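Local coordinates for protein ALKF (Bacillus cereus, PDB 3ZBO) that is of uncertain cellular function but belongs to a family related to the HEAT-like repeat DNA glycosylases and has affinity for branched DNA structures, at residues V105-S110 with Y138-G143; V184-V189 with F234-V239. All blocks are in the same frame, centred on the assembly; numbering follows the deposited sequence. Where two conformers were deposited one is given.

Interaction 1: V105-S110 with Y138-G143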
loop_
_atom_site.group_PDB
_atom_site.type_symbol
_atom_site.label_atom_id
_atom_site.label_comp_id
_atom_site.label_asym_id
_atom_site.label_seq_id
_atom_site.Cartn_x
_atom_site.Cartn_y
_atom_site.Cartn_z
ATOM N N VAL A 105 4.709 1.883 3.752
ATOM C CA VAL A 105 5.905 1.959 2.956
ATOM C C VAL A 105 5.608 2.119 1.472
ATOM O O VAL A 105 6.230 2.966 0.827
ATOM C CB VAL A 105 6.736 0.688 3.222
ATOM C CG1 VAL A 105 8.085 0.811 2.453
ATOM C CG2 VAL A 105 7.078 0.534 4.756
ATOM N N ALA A 106 4.673 1.333 0.904
ATOM C CA ALA A 106 4.404 1.466 -0.553
ATOM C C ALA A 106 3.844 2.870 -0.848
ATOM O O ALA A 106 4.100 3.388 -1.957
ATOM C CB ALA A 106 3.376 0.415 -0.951
ATOM N N VAL A 107 3.044 3.451 0.070
ATOM C CA VAL A 107 2.449 4.745 -0.263
ATOM C C VAL A 107 3.575 5.813 -0.161
ATOM O O VAL A 107 3.639 6.664 -1.083
ATOM C CB VAL A 107 1.308 5.040 0.700
ATOM C CG1 VAL A 107 0.738 6.443 0.411
ATOM C CG2 VAL A 107 0.173 4.025 0.645
ATOM N N THR A 108 4.418 5.768 0.862
ATOM C CA THR A 108 5.546 6.706 0.922
ATOM C C THR A 108 6.427 6.552 -0.333
ATOM O O THR A 108 6.783 7.501 -0.975
ATOM C CB THR A 108 6.310 6.418 2.151
ATOM O OG1 THR A 108 5.439 6.622 3.286
ATOM C CG2 THR A 108 7.471 7.408 2.312
ATOM N N LEU A 109 6.663 5.293 -0.719
ATOM C CA LEU A 109 7.463 5.049 -1.967
ATOM C C LEU A 109 6.827 5.639 -3.215
ATOM O O LEU A 109 7.530 6.186 -4.086
ATOM C CB LEU A 109 7.754 3.537 -2.122
ATOM C CG LEU A 109 8.569 3.111 -3.380
ATOM C CD1 LEU A 109 10.003 3.765 -3.270
ATOM C CD2 LEU A 109 8.671 1.614 -3.456
ATOM N N SER A 110 5.490 5.541 -3.306
ATOM C CA SER A 110 4.793 6.068 -4.508
ATOM C C SER A 110 4.940 7.580 -4.621
ATOM O O SER A 110 4.643 8.094 -5.712
ATOM C CB SER A 110 3.271 5.626 -4.464
ATOM O OG SER A 110 2.606 6.409 -3.501
ATOM N N TYR A 138 2.770 0.086 -7.240
ATOM C CA TYR A 138 2.258 0.332 -8.596
ATOM C C TYR A 138 0.797 0.769 -8.577
ATOM O O TYR A 138 0.376 1.606 -9.391
ATOM C CB TYR A 138 2.430 -0.828 -9.576
ATOM C CG TYR A 138 3.770 -0.776 -10.251
ATOM C CD1 TYR A 138 4.899 -1.370 -9.667
ATOM C CD2 TYR A 138 3.907 -0.043 -11.442
ATOM C CE1 TYR A 138 6.132 -1.262 -10.325
ATOM C CE2 TYR A 138 5.174 0.003 -12.103
ATOM C CZ TYR A 138 6.214 -0.575 -11.523
ATOM O OH TYR A 138 7.417 -0.473 -12.199
ATOM N N CYS A 139 -0.021 0.143 -7.740
ATOM C CA CYS A 139 -1.438 0.585 -7.685
ATOM C C CYS A 139 -1.507 2.053 -7.296
ATOM O O CYS A 139 -2.321 2.785 -7.900
ATOM C CB CYS A 139 -2.212 -0.214 -6.649
ATOM S SG CYS A 139 -2.297 -1.958 -6.980
ATOM N N TRP A 140 -0.690 2.536 -6.329
ATOM C CA TRP A 140 -0.770 3.922 -5.910
ATOM C C TRP A 140 -0.220 4.808 -6.995
ATOM O O TRP A 140 -0.779 5.919 -7.196
ATOM C CB TRP A 140 0.026 4.155 -4.590
ATOM C CG TRP A 140 -0.336 3.104 -3.545
ATOM C CD1 TRP A 140 0.598 2.558 -2.679
ATOM C CD2 TRP A 140 -1.591 2.438 -3.250
ATOM N NE1 TRP A 140 0.005 1.617 -1.844
ATOM C CE2 TRP A 140 -1.300 1.462 -2.221
ATOM C CE3 TRP A 140 -2.918 2.455 -3.827
ATOM C CZ2 TRP A 140 -2.287 0.661 -1.650
ATOM C CZ3 TRP A 140 -3.863 1.659 -3.301
ATOM C CH2 TRP A 140 -3.565 0.717 -2.220
ATOM N N LEU A 141 0.826 4.366 -7.696
ATOM C CA LEU A 141 1.377 5.212 -8.807
ATOM C C LEU A 141 0.352 5.344 -9.928
ATOM O O LEU A 141 0.175 6.461 -10.494
ATOM C CB LEU A 141 2.599 4.514 -9.396
ATOM C CG LEU A 141 3.833 4.535 -8.534
ATOM C CD1 LEU A 141 4.811 3.664 -9.232
ATOM C CD2 LEU A 141 4.368 5.947 -8.364
ATOM N N LEU A 142 -0.368 4.282 -10.250
ATOM C CA LEU A 142 -1.360 4.373 -11.394
ATOM C C LEU A 142 -2.465 5.348 -11.007
ATOM O O LEU A 142 -3.106 5.906 -11.916
ATOM C CB LEU A 142 -1.912 3.003 -11.611
ATOM C CG LEU A 142 -0.950 2.098 -12.308
ATOM C CD1 LEU A 142 -1.381 0.614 -12.208
ATOM C CD2 LEU A 142 -0.645 2.504 -13.805
ATOM N N GLY A 143 -2.652 5.659 -9.689
ATOM C CA GLY A 143 -3.610 6.739 -9.317
ATOM C C GLY A 143 -3.048 8.135 -9.136
ATOM O O GLY A 143 -3.833 9.131 -9.056
#
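Trp140 of helix 128-144 packs against Ala106, Val107 and Ser110 of helix 98-110, joining two helices deep in a mainly helical fold related to that of the HEAT-like repeat DNA glycosylases. The local axes approach to 8.7 Å at a crossing angle of -40°. The CG2 branch of Val107 stands over a face of the five-membered ring, 3.9 Å from its centroid, in a CH-pi contact. Val107 CG1 lies anti to the backbone N (chi1 176°), which leaves CG2 as the branch that faces the indole. Ala106 suits its place by being small: its CB comes 3.7 Å from Trp140 NE1, while its carbonyl O lies at the ring edge, near the plane, beside CD1. Farther along, Ser110 CB meets Trp140 CB at 3.6 Å, and the CD2 methyl of Leu141 reaches to 3.4 Å from Ser110 O. The small serine lets the backbones close here, with 5.6 Å between the CA atoms of Ser110 and Leu141. Ser110 OG turns back to its own helix and hydrogen-bonds to Val107 O at 2.6 Å. No hydrogen bond links the two segments. Two polar atoms find partners beside the contact: Trp140 NE1 with Asp102 O, Ser110 O with Arg145. The NE1 bond and the packing of Val107 probably help hold the indole's rotation, while apolar contact and shape join the helices.

Interaction 2: V184-V189 with F234-V239; sequences VAISYV and FKRKYV
Ser187, the last helical residue of helix 171-187, grips Phe234 and Lys235 of the irregular C-terminal segment 234-239, and the close part of the contact is built round it. Its OG lies anti to the carbonyl carbon (chi1 -61°) and donates to Phe234 O, 2.6 Å away in the carbonyl plane, with a C=O...OG angle of 158°. Lys235 answers from segment 234-239. Its side chain runs extended to CE, the CG methylene passing 4.1 Å from Ser187 CB, and a bend at chi4 (-82°) sets NZ 3.1 Å from Ser187 O. A long side chain ending in an ammonium suits this place, because NZ also meets Leu142 O, Arg145 O and the carboxylate of Asp147, its salt-bridge partner. One residue before Ser187, the backbone of Ile186 is hydrogen-bonded to that of Gly233, while the CG2 branch of Ile186 touches segment 234-239 more lightly, 4.5 Å from Phe234 CB.

The outer side is looser. Arg236 is exposed and was modelled in two conformers; in the one given, NH1 comes obliquely to 4.1 Å from Ile186 CG2 and forms a salt bridge with Glu226. A water that donates to Ser187 OG at 2.9 Å may tie it to NH1, though that second bond is weak and depends on the conformer. The serine hydroxyl thus both gives and receives a hydrogen bond, and the lysine charge, probably steadied by Asp147, gathers carbonyls from two helix ends onto one irregular C-terminal segment.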
loop_
_atom_site.group_PDB
_atom_site.type_symbol
_atom_site.label_atom_id
_atom_site.label_comp_id
_atom_site.label_asym_id
_atom_site.label_seq_id
_atom_site.Cartn_x
_atom_site.Cartn_y
_atom_site.Cartn_z
ATOM N N VAL A 184 -5.163 -1.400 -12.793
ATOM C CA VAL A 184 -4.831 -1.246 -14.261
ATOM C C VAL A 184 -6.173 -1.138 -15.007
ATOM O O VAL A 184 -6.333 -0.272 -15.873
ATOM C CB VAL A 184 -3.993 -2.427 -14.798
ATOM C CG1 VAL A 184 -3.888 -2.280 -16.360
ATOM C CG2 VAL A 184 -2.560 -2.379 -14.154
ATOM N N ALA A 185 -7.140 -2.008 -14.687
ATOM C CA ALA A 185 -8.404 -1.973 -15.501
ATOM C C ALA A 185 -9.108 -0.657 -15.420
ATOM O O ALA A 185 -9.805 -0.289 -16.411
ATOM C CB ALA A 185 -9.262 -3.109 -15.038
ATOM N N ILE A 186 -9.082 0.004 -14.280
ATOM C CA ILE A 186 -9.779 1.262 -14.115
ATOM C C ILE A 186 -8.919 2.466 -14.358
ATOM O O ILE A 186 -9.386 3.461 -14.964
ATOM C CB ILE A 186 -10.409 1.268 -12.687
ATOM C CG1 ILE A 186 -11.450 0.177 -12.551
ATOM C CG2 ILE A 186 -11.022 2.674 -12.418
ATOM C CD1 ILE A 186 -12.542 0.125 -13.669
ATOM N N SER A 187 -7.669 2.487 -13.891
ATOM C CA SER A 187 -6.873 3.703 -13.928
ATOM C C SER A 187 -5.804 3.764 -15.030
ATOM O O SER A 187 -5.169 4.798 -15.125
ATOM C CB SER A 187 -6.198 3.954 -12.576
ATOM O OG SER A 187 -7.197 4.109 -11.541
ATOM N N TYR A 188 -5.636 2.712 -15.799
ATOM C CA TYR A 188 -4.667 2.698 -16.912
ATOM C C TYR A 188 -5.334 2.249 -18.181
ATOM O O TYR A 188 -5.240 1.126 -18.628
ATOM C CB TYR A 188 -3.504 1.745 -16.511
ATOM C CG TYR A 188 -2.350 1.923 -17.577
ATOM C CD1 TYR A 188 -1.637 3.077 -17.629
ATOM C CD2 TYR A 188 -2.091 0.849 -18.427
ATOM C CE1 TYR A 188 -0.566 3.179 -18.630
ATOM C CE2 TYR A 188 -1.056 0.870 -19.380
ATOM C CZ TYR A 188 -0.355 2.091 -19.478
ATOM O OH TYR A 188 0.629 2.140 -20.438
ATOM N N VAL A 189 -6.057 3.214 -18.776
ATOM C CA VAL A 189 -6.909 2.864 -19.922
ATOM C C VAL A 189 -6.218 2.245 -21.115
ATOM O O VAL A 189 -6.872 1.477 -21.853
ATOM C CB VAL A 189 -7.816 4.018 -20.401
ATOM C CG1 VAL A 189 -8.735 4.454 -19.305
ATOM C CG2 VAL A 189 -7.042 5.198 -20.943
ATOM N N PHE A 234 -10.534 6.869 -14.132
ATOM C CA PHE A 234 -10.443 7.622 -12.957
ATOM C C PHE A 234 -9.113 7.331 -12.286
ATOM O O PHE A 234 -8.762 6.136 -12.128
ATOM C CB PHE A 234 -11.557 7.119 -11.974
ATOM C CG PHE A 234 -11.753 7.962 -10.761
ATOM C CD1 PHE A 234 -12.408 9.153 -10.829
ATOM C CD2 PHE A 234 -11.304 7.525 -9.501
ATOM C CE1 PHE A 234 -12.642 9.948 -9.674
ATOM C CE2 PHE A 234 -11.493 8.284 -8.345
ATOM C CZ PHE A 234 -12.172 9.542 -8.439
ATOM N N LYS A 235 -8.473 8.392 -11.869
ATOM C CA LYS A 235 -7.250 8.166 -11.041
ATOM C C LYS A 235 -7.390 8.853 -9.686
ATOM O O LYS A 235 -7.714 10.010 -9.656
ATOM C CB LYS A 235 -6.044 8.727 -11.767
ATOM C CG LYS A 235 -5.623 8.016 -12.992
ATOM C CD LYS A 235 -4.574 8.825 -13.684
ATOM C CE LYS A 235 -4.106 8.089 -14.862
ATOM N NZ LYS A 235 -3.030 6.998 -14.562
ATOM N N ARG A 236 -7.244 8.017 -8.662
ATOM C CA ARG A 236 -7.409 8.375 -7.250
ATOM C C ARG A 236 -6.023 8.438 -6.560
ATOM O O ARG A 236 -5.441 7.422 -6.393
ATOM C CB ARG A 236 -8.329 7.338 -6.545
ATOM C CG ARG A 236 -7.976 5.848 -6.754
ATOM C CD ARG A 236 -9.022 5.156 -7.616
ATOM N NE ARG A 236 -10.175 4.735 -6.846
ATOM C CZ ARG A 236 -10.995 3.784 -7.247
ATOM N NH1 ARG A 236 -10.752 3.169 -8.404
ATOM N NH2 ARG A 236 -12.033 3.435 -6.496
ATOM N N LYS A 237 -5.549 9.608 -6.147
ATOM C CA LYS A 237 -4.396 9.648 -5.195
ATOM C C LYS A 237 -4.794 8.972 -3.908
ATOM O O LYS A 237 -5.837 9.300 -3.322
ATOM C CB LYS A 237 -3.939 11.055 -4.877
ATOM C CG LYS A 237 -2.648 11.071 -4.180
ATOM C CD LYS A 237 -2.120 12.524 -4.027
ATOM C CE LYS A 237 -1.088 12.535 -2.952
ATOM N NZ LYS A 237 0.058 13.478 -3.235
ATOM N N TYR A 238 -3.970 8.012 -3.444
ATOM C CA TYR A 238 -4.308 7.322 -2.172
ATOM C C TYR A 238 -4.541 8.339 -1.047
ATOM O O TYR A 238 -3.712 9.188 -0.808
ATOM C CB TYR A 238 -3.147 6.315 -1.855
ATOM C CG TYR A 238 -3.422 5.446 -0.697
ATOM C CD1 TYR A 238 -3.191 5.945 0.615
ATOM C CD2 TYR A 238 -3.868 4.167 -0.859
ATOM C CE1 TYR A 238 -3.423 5.159 1.773
ATOM C CE2 TYR A 238 -4.139 3.351 0.294
ATOM C CZ TYR A 238 -3.896 3.902 1.588
ATOM O OH TYR A 238 -4.122 3.113 2.684
ATOM N N VAL A 239 -5.653 8.166 -0.299
ATOM C CA VAL A 239 -5.951 9.092 0.800
ATOM C C VAL A 239 -5.416 8.575 2.101
ATOM O O VAL A 239 -5.799 7.498 2.563
ATOM C CB VAL A 239 -7.503 9.335 0.906
ATOM C CG1 VAL A 239 -7.768 10.379 1.926
ATOM C CG2 VAL A 239 -8.074 9.830 -0.466
HETATM O O HOH W 1 -8.468 2.299 -9.672
#

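In the fold
From the N terminus, interaction 1 comes first: helix 98-110 leads through helix 115-124 to helix 128-144, and the contact closes that loop of 27 residues. Helix 152-165 then intervenes before helix 171-187, whose C-terminal end opens interaction 2. Its 44-residue loop takes in helix 192-202, the two-stranded antiparallel sheet and helix 219-228, then returns along segment 234-239. The two loops lie in series, neither nesting nor crossing, yet their centres are only about 11 Å apart. They meet where Trp140 packs edge-to-face with Tyr238 and Gly143 O packs against Lys235 CB, so the C-terminal tail ties helix 171-187 to helix 128-144.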